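Local coordinates for protein putative lipase (PDB 3BZW) that is a putative lipase of the GDSL-like SGNH hydrolase family and probably hydrolyses ester bonds in lipids such as lysophospholipids, at residues V164-L169 against I214-V219; T220-M225 against E249-T254. One frame throughout, in Å; residues are numbered along the deposited sequence.

Contact 1 (V164-L169 against I214-V219); sequences VLLTPL and IDFNAV
The last pairing at one side of the central parallel beta-sheet brings strand 162-166 against the outermost strand 213-214, just before both segments leave the sheet. Ile214 N donates to Leu165 O at 2.9 Å, while Thr167 N reaches back to Ile214 O in a weak bond of 3.3 Å. Leu166 and Ile214 form a parallel bridge pair on the same face of the sheet and lie side by side; Leu166 CD2 rests 3.6 Å from Ile214 CB, and Val164 CG1 touches Ile214 CG1. Valine, leucine and isoleucine suit this buried layer, since their methyls fill it without bringing in a polar group to satisfy.

Beyond the pairing, Thr167 takes over. Its chi1 of 51° sets OG1 between the backbone N and carbonyl carbon, facing the start of helix 216-219. There OG1 accepts from Asn217 N at 2.9 Å, an almost straight bond of 173°, and donates to the anti lone pair of Asp215 OD1 at 2.8 Å. A small hydroxyl residue that both gives and takes fits between a helix N-H and a carboxylate, whose other oxygen pairs with Lys203. Leu166 CD1 lies over one face of the Phe216 ring, and Leu169 CD2 approaches Phe216 CD2 to 3.6 Å. These fourth and fifth strands, linked through helix 195-210, complete the 2-1-3-4-5 parallel sheet at the core of the SGNH hydrolase fold.

Contact 2 (T220-M225 against E249-T254); sequences TGMNPM and ERMART
A buried loop-to-helix contact packs residues 220-225, which leave the short helix 216-219, against the long helix 245-258 near the C-terminal end of this SGNH hydrolase fold. Thr220, Gly221 and Met222 meet Arg250, Met251 and Thr254. The polar link is Arg250 NE to Thr220 O, 2.8 Å and bent to 135° at the hydrogen; the oxygen sits 30° out of the guanidinium plane. Arg250 CG is anti to the backbone N (chi1 174°), and the chain stays extended to NE, which brings that nitrogen to Thr220 O. Thr254 OG1 comes to 3.9 Å from Thr220 CA. Gly221, with positive phi, turns the chain after the helix; a beta carbon there would collide with Arg250 NH2, and Gly221 O lies over one guanidinium face.

Both other guanidinium nitrogens have partners: NH1 bonds Tyr232 OH, and NH2 bonds Lys161 O of the second subunit. An alanine in place of Arg250 would probably leave Thr220 O, Tyr232 OH and Lys161 O of the second subunit without this partner and open a gap beside Met222.

Met222, a selenomethionine, runs antiparallel to the Arg250 side chain and lies roughly perpendicular to that of Met251, also a selenomethionine. Its long, unbranched chain puts one heavy atom against both neighbours: Met222 SE lies 3.9 Å from Arg250 CG and 3.9 Å from Met251 CG.

Overall arrangement
The two contacts follow one another along the chain, residues 214-225 running unbroken from one to the other: strand end, short helix, then loop. Their centres are 10 Å apart, and the two touch directly. Helix 245-258, which forms one side of contact 2, also packs on contact 1, with Phe216 CZ 3.4 Å from Met251 O and Leu169 CD1 3.7 Å from Met251 SE. Leu169 CD2 also meets Thr220 CG2 at 3.9 Å. Phe216, already engaged in contact 1, thus bridges the ends of the strands and helix 245-258, and its O accepts from Thr220 OG1 in contact 2. Contact 1 is centred about 7 Å from the chain centre, contact 2 about 15 Å; both reach the second subunit.

Contact 1 (V164-L169 against I214-V219)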
ATOM      1  N   VAL A 164      29.530 -14.086 -16.768  1.00  5.22           N
ATOM      2  CA  VAL A 164      28.731 -12.955 -16.307  1.00  5.68           C
ATOM      3  C   VAL A 164      27.740 -12.456 -17.356  1.00  6.05           C
ATOM      4  O   VAL A 164      28.064 -12.390 -18.543  1.00  4.65           O
ATOM      5  CB  VAL A 164      29.656 -11.786 -15.911  1.00  5.75           C
ATOM      6  CG1 VAL A 164      28.869 -10.721 -15.156  1.00  6.57           C
ATOM      7  CG2 VAL A 164      30.820 -12.309 -15.079  1.00  6.55           C
ATOM      8  N   LEU A 165      26.536 -12.106 -16.909  1.00  5.45           N
ATOM      9  CA  LEU A 165      25.507 -11.596 -17.810  1.00  4.91           C
ATOM     10  C   LEU A 165      25.414 -10.079 -17.693  1.00  5.36           C
ATOM     11  O   LEU A 165      25.526  -9.529 -16.600  1.00  4.59           O
ATOM     12  CB  LEU A 165      24.138 -12.185 -17.462  1.00  5.94           C
ATOM     13  CG  LEU A 165      24.004 -13.704 -17.378  1.00  5.24           C
ATOM     14  CD1 LEU A 165      22.543 -14.062 -17.144  1.00  5.28           C
ATOM     15  CD2 LEU A 165      24.518 -14.334 -18.663  1.00  5.85           C
ATOM     16  N   LEU A 166      25.206  -9.412 -18.823  1.00  5.04           N
ATOM     17  CA  LEU A 166      25.064  -7.960 -18.836  1.00  5.50           C
ATOM     18  C   LEU A 166      23.664  -7.643 -19.352  1.00  4.83           C
ATOM     19  O   LEU A 166      23.220  -8.217 -20.349  1.00  3.95           O
ATOM     20  CB  LEU A 166      26.099  -7.319 -19.766  1.00  5.59           C
ATOM     21  CG  LEU A 166      27.584  -7.625 -19.550  1.00  6.59           C
ATOM     22  CD1 LEU A 166      28.409  -6.821 -20.552  1.00  8.97           C
ATOM     23  CD2 LEU A 166      27.990  -7.285 -18.133  1.00  8.66           C
ATOM     24  N   THR A 167      22.969  -6.736 -18.677  1.00  5.75           N
ATOM     25  CA  THR A 167      21.633  -6.357 -19.109  1.00  5.32           C
ATOM     26  C   THR A 167      21.718  -5.414 -20.308  1.00  6.46           C
ATOM     27  O   THR A 167      22.675  -4.651 -20.450  1.00  5.67           O
ATOM     28  CB  THR A 167      20.835  -5.655 -17.980  1.00  3.79           C
ATOM     29  OG1 THR A 167      21.615  -4.592 -17.420  1.00  4.08           O
ATOM     30  CG2 THR A 167      20.468  -6.653 -16.886  1.00  5.89           C
ATOM     31  N   PRO A 168      20.713  -5.463 -21.193  1.00  6.79           N
ATOM     32  CA  PRO A 168      20.650  -4.624 -22.393  1.00  6.74           C
ATOM     33  C   PRO A 168      20.638  -3.134 -22.043  1.00  6.58           C
ATOM     34  O   PRO A 168      20.140  -2.740 -20.985  1.00  6.64           O
ATOM     35  CB  PRO A 168      19.346  -5.065 -23.055  1.00  6.53           C
ATOM     36  CG  PRO A 168      19.200  -6.501 -22.610  1.00  9.00           C
ATOM     37  CD  PRO A 168      19.593  -6.418 -21.154  1.00  7.24           C
ATOM     38  N   LEU A 169      21.187  -2.314 -22.935  1.00  4.75           N
ATOM     39  CA  LEU A 169      21.245  -0.867 -22.725  1.00  5.18           C
ATOM     40  C   LEU A 169      19.927  -0.194 -23.090  1.00  4.36           C
ATOM     41  O   LEU A 169      19.142  -0.746 -23.856  1.00  3.26           O
ATOM     42  CB  LEU A 169      22.345  -0.250 -23.595  1.00  6.43           C
ATOM     43  CG  LEU A 169      23.758  -0.818 -23.468  1.00  8.30           C
ATOM     44  CD1 LEU A 169      24.672  -0.144 -24.486  1.00 10.36           C
ATOM     45  CD2 LEU A 169      24.266  -0.602 -22.052  1.00 11.27           C
ATOM     46  N   ILE A 214      25.652  -8.058 -14.155  1.00  5.27           N
ATOM     47  CA  ILE A 214      26.048  -6.665 -14.022  1.00  6.61           C
ATOM     48  C   ILE A 214      24.915  -5.902 -14.709  1.00  6.83           C
ATOM     49  O   ILE A 214      24.658  -6.098 -15.896  1.00  5.14           O
ATOM     50  CB  ILE A 214      27.396  -6.386 -14.728  1.00  8.95           C
ATOM     51  CG1 ILE A 214      28.524  -7.096 -13.970  1.00  9.67           C
ATOM     52  CG2 ILE A 214      27.664  -4.882 -14.793  1.00  8.31           C
ATOM     53  CD1 ILE A 214      29.898  -6.869 -14.556  1.00 12.89           C
ATOM     54  N   ASP A 215      24.221  -5.059 -13.951  1.00  5.12           N
ATOM     55  CA  ASP A 215      23.093  -4.310 -14.491  1.00  5.78           C
ATOM     56  C   ASP A 215      23.557  -3.130 -15.335  1.00  6.17           C
ATOM     57  O   ASP A 215      23.387  -1.966 -14.961  1.00  4.50           O
ATOM     58  CB  ASP A 215      22.193  -3.836 -13.346  1.00  6.49           C
ATOM     59  CG  ASP A 215      20.822  -3.383 -13.826  1.00  7.97           C
ATOM     60  OD1 ASP A 215      20.516  -3.554 -15.026  1.00  6.47           O
ATOM     61  OD2 ASP A 215      20.048  -2.860 -13.000  1.00  7.96           O
ATOM     62  N   PHE A 216      24.139  -3.462 -16.481  1.00  5.24           N
ATOM     63  CA  PHE A 216      24.667  -2.503 -17.441  1.00  6.45           C
ATOM     64  C   PHE A 216      23.631  -1.441 -17.804  1.00  5.17           C
ATOM     65  O   PHE A 216      23.965  -0.265 -17.981  1.00  4.16           O
ATOM     66  CB  PHE A 216      25.113  -3.260 -18.697  1.00  6.68           C
ATOM     67  CG  PHE A 216      26.468  -2.857 -19.206  1.00  8.96           C
ATOM     68  CD1 PHE A 216      27.519  -2.618 -18.324  1.00  8.96           C
ATOM     69  CD2 PHE A 216      26.706  -2.753 -20.574  1.00  9.57           C
ATOM     70  CE1 PHE A 216      28.784  -2.287 -18.793  1.00  9.40           C
ATOM     71  CE2 PHE A 216      27.971  -2.420 -21.056  1.00  9.91           C
ATOM     72  CZ  PHE A 216      29.012  -2.187 -20.163  1.00 10.20           C
ATOM     73  N   ASN A 217      22.376  -1.868 -17.911  1.00  5.10           N
ATOM     74  CA  ASN A 217      21.265  -0.982 -18.244  1.00  3.31           C
ATOM     75  C   ASN A 217      21.279   0.261 -17.360  1.00  4.31           C
ATOM     76  O   ASN A 217      20.996   1.369 -17.823  1.00  4.52           O
ATOM     77  CB  ASN A 217      19.947  -1.736 -18.069  1.00  4.18           C
ATOM     78  CG  ASN A 217      18.736  -0.890 -18.417  1.00  5.30           C
ATOM     79  OD1 ASN A 217      18.124  -0.276 -17.544  1.00  5.24           O
ATOM     80  ND2 ASN A 217      18.389  -0.850 -19.702  1.00  1.94           N
ATOM     81  N   ALA A 218      21.618   0.080 -16.089  1.00  2.43           N
ATOM     82  CA  ALA A 218      21.661   1.207 -15.169  1.00  4.11           C
ATOM     83  C   ALA A 218      23.056   1.807 -14.958  1.00  4.31           C
ATOM     84  O   ALA A 218      23.229   3.016 -15.087  1.00  3.75           O
ATOM     85  CB  ALA A 218      21.073   0.801 -13.819  1.00  4.15           C
ATOM     86  N   VAL A 219      24.046   0.972 -14.648  1.00  5.40           N
ATOM     87  CA  VAL A 219      25.386   1.484 -14.357  1.00  4.35           C
ATOM     88  C   VAL A 219      26.149   2.244 -15.437  1.00  4.08           C
ATOM     89  O   VAL A 219      27.017   3.057 -15.108  1.00  4.42           O
ATOM     90  CB  VAL A 219      26.301   0.378 -13.781  1.00  6.03           C
ATOM     91  CG1 VAL A 219      25.713  -0.130 -12.466  1.00  7.93           C
ATOM     92  CG2 VAL A 219      26.464  -0.762 -14.776  1.00  4.40           C
TER

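Contact 2 (T220-M225 against E249-T254)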
ATOM      1  N   THR A 220      25.844   2.008 -16.711  1.00  3.14           N
ATOM      2  CA  THR A 220      26.533   2.742 -17.777  1.00  4.32           C
ATOM      3  C   THR A 220      26.093   4.207 -17.727  1.00  4.04           C
ATOM      4  O   THR A 220      26.823   5.106 -18.154  1.00  2.25           O
ATOM      5  CB  THR A 220      26.197   2.192 -19.184  1.00  5.11           C
ATOM      6  OG1 THR A 220      24.790   2.307 -19.422  1.00  5.49           O
ATOM      7  CG2 THR A 220      26.613   0.735 -19.303  1.00  4.82           C
ATOM      8  N   GLY A 221      24.891   4.435 -17.204  1.00  4.27           N
ATOM      9  CA  GLY A 221      24.365   5.785 -17.106  1.00  4.01           C
ATOM     10  C   GLY A 221      24.058   6.375 -18.472  1.00  5.20           C
ATOM     11  O   GLY A 221      23.943   7.587 -18.621  1.00  3.94           O
HETATM   12  N   MSE A 222      23.922   5.514 -19.474  1.00  4.45           N
HETATM   13  CA  MSE A 222      23.644   5.965 -20.836  1.00  5.56           C
HETATM   14  C   MSE A 222      22.188   5.740 -21.248  1.00  5.15           C
HETATM   15  O   MSE A 222      21.751   4.601 -21.405  1.00  6.38           O
HETATM   16  CB  MSE A 222      24.583   5.246 -21.819  1.00  6.45           C
HETATM   17  CG  MSE A 222      26.040   5.695 -21.734  1.00  8.45           C
HETATM   18 SE   MSE A 222      27.312   4.456 -22.546  1.00 17.93          SE
HETATM   19  CE  MSE A 222      26.310   3.996 -24.144  1.00 10.99           C
ATOM     20  N   ASN A 223      21.447   6.831 -21.438  1.00  4.81           N
ATOM     21  CA  ASN A 223      20.041   6.747 -21.837  1.00  4.05           C
ATOM     22  C   ASN A 223      19.775   7.603 -23.074  1.00  4.61           C
ATOM     23  O   ASN A 223      19.668   8.828 -22.977  1.00  5.31           O
ATOM     24  CB  ASN A 223      19.144   7.224 -20.689  1.00  4.72           C
ATOM     25  CG  ASN A 223      17.671   6.947 -20.938  1.00  5.88           C
ATOM     26  OD1 ASN A 223      17.259   6.650 -22.063  1.00  6.02           O
ATOM     27  ND2 ASN A 223      16.867   7.051 -19.885  1.00  5.70           N
ATOM     28  N   PRO A 224      19.650   6.970 -24.254  1.00  4.20           N
ATOM     29  CA  PRO A 224      19.393   7.716 -25.489  1.00  5.34           C
ATOM     30  C   PRO A 224      18.033   8.427 -25.511  1.00  6.71           C
ATOM     31  O   PRO A 224      17.760   9.222 -26.410  1.00  4.94           O
ATOM     32  CB  PRO A 224      19.533   6.645 -26.575  1.00  4.71           C
ATOM     33  CG  PRO A 224      19.045   5.411 -25.886  1.00  4.99           C
ATOM     34  CD  PRO A 224      19.686   5.519 -24.511  1.00  4.09           C
HETATM   35  N   MSE A 225      17.187   8.142 -24.523  1.00  6.81           N
HETATM   36  CA  MSE A 225      15.884   8.793 -24.448  1.00  6.47           C
HETATM   37  C   MSE A 225      16.063  10.235 -23.977  1.00  6.66           C
HETATM   38  O   MSE A 225      15.146  11.044 -24.064  1.00  6.64           O
HETATM   39  CB  MSE A 225      14.945   8.026 -23.508  1.00  7.39           C
HETATM   40  CG  MSE A 225      14.481   6.683 -24.056  1.00  8.27           C
HETATM   41 SE   MSE A 225      13.586   6.788 -25.790  1.00 17.74          SE
HETATM   42  CE  MSE A 225      11.861   7.430 -25.183  1.00 14.76           C
ATOM     43  N   GLU A 249      33.362   3.435 -25.141  1.00  5.08           N
ATOM     44  CA  GLU A 249      34.415   3.699 -24.174  1.00  4.43           C
ATOM     45  C   GLU A 249      33.837   3.889 -22.769  1.00  4.57           C
ATOM     46  O   GLU A 249      34.429   3.444 -21.786  1.00  3.40           O
ATOM     47  CB  GLU A 249      35.242   4.922 -24.603  1.00  7.39           C
ATOM     48  CG  GLU A 249      36.340   5.298 -23.613  1.00  8.90           C
ATOM     49  CD  GLU A 249      37.496   6.057 -24.253  1.00 13.08           C
ATOM     50  OE1 GLU A 249      37.261   6.831 -25.205  1.00 11.43           O
ATOM     51  OE2 GLU A 249      38.646   5.888 -23.788  1.00 13.39           O
ATOM     52  N   ARG A 250      32.683   4.544 -22.667  1.00  4.18           N
ATOM     53  CA  ARG A 250      32.065   4.727 -21.356  1.00  3.62           C
ATOM     54  C   ARG A 250      31.633   3.346 -20.858  1.00  4.14           C
ATOM     55  O   ARG A 250      31.768   3.026 -19.675  1.00  4.26           O
ATOM     56  CB  ARG A 250      30.864   5.679 -21.451  1.00  3.37           C
ATOM     57  CG  ARG A 250      30.083   5.808 -20.144  1.00  4.00           C
ATOM     58  CD  ARG A 250      29.336   7.130 -20.029  1.00  4.60           C
ATOM     59  NE  ARG A 250      28.587   7.198 -18.773  1.00  5.31           N
ATOM     60  CZ  ARG A 250      28.139   8.320 -18.220  1.00  5.18           C
ATOM     61  NH1 ARG A 250      28.359   9.494 -18.803  1.00  1.17           N
ATOM     62  NH2 ARG A 250      27.474   8.267 -17.071  1.00  4.66           N
HETATM   63  N   MSE A 251      31.132   2.523 -21.774  1.00  4.27           N
HETATM   64  CA  MSE A 251      30.712   1.160 -21.440  1.00  7.32           C
HETATM   65  C   MSE A 251      31.901   0.356 -20.915  1.00  6.59           C
HETATM   66  O   MSE A 251      31.818  -0.299 -19.873  1.00  5.96           O
HETATM   67  CB  MSE A 251      30.154   0.461 -22.683  1.00  8.30           C
HETATM   68  CG  MSE A 251      28.753   0.894 -23.081  1.00 14.62           C
HETATM   69 SE   MSE A 251      28.328   0.388 -24.910  1.00 27.75          SE
HETATM   70  CE  MSE A 251      28.682  -1.504 -24.776  1.00 21.05           C
ATOM     71  N   ALA A 252      33.008   0.412 -21.650  1.00  5.73           N
ATOM     72  CA  ALA A 252      34.220  -0.316 -21.280  1.00  5.86           C
ATOM     73  C   ALA A 252      34.771   0.142 -19.937  1.00  5.48           C
ATOM     74  O   ALA A 252      35.151  -0.676 -19.094  1.00  6.55           O
ATOM     75  CB  ALA A 252      35.283  -0.151 -22.370  1.00  5.81           C
ATOM     76  N   ARG A 253      34.810   1.454 -19.727  1.00  6.13           N
ATOM     77  CA  ARG A 253      35.327   1.980 -18.471  1.00  7.03           C
ATOM     78  C   ARG A 253      34.419   1.558 -17.314  1.00  6.49           C
ATOM     79  O   ARG A 253      34.887   1.287 -16.204  1.00  5.15           O
ATOM     80  CB  ARG A 253      35.424   3.504 -18.533  1.00  9.04           C
ATOM     81  CG  ARG A 253      36.452   4.067 -17.578  1.00 13.75           C
ATOM     82  CD  ARG A 253      37.858   3.771 -18.068  1.00 15.00           C
ATOM     83  NE  ARG A 253      38.825   3.860 -16.981  1.00 18.88           N
ATOM     84  CZ  ARG A 253      40.135   3.696 -17.132  1.00 20.47           C
ATOM     85  NH1 ARG A 253      40.641   3.440 -18.333  1.00 18.40           N
ATOM     86  NH2 ARG A 253      40.938   3.778 -16.077  1.00 19.06           N
ATOM     87  N   THR A 254      33.119   1.507 -17.579  1.00  5.54           N
ATOM     88  CA  THR A 254      32.154   1.100 -16.561  1.00  5.50           C
ATOM     89  C   THR A 254      32.426  -0.361 -16.232  1.00  5.53           C
ATOM     90  O   THR A 254      32.546  -0.746 -15.070  1.00  6.46           O
ATOM     91  CB  THR A 254      30.706   1.233 -17.085  1.00  6.03           C
ATOM     92  OG1 THR A 254      30.414   2.614 -17.327  1.00  5.28           O
ATOM     93  CG2 THR A 254      29.707   0.676 -16.076  1.00  5.50           C
TER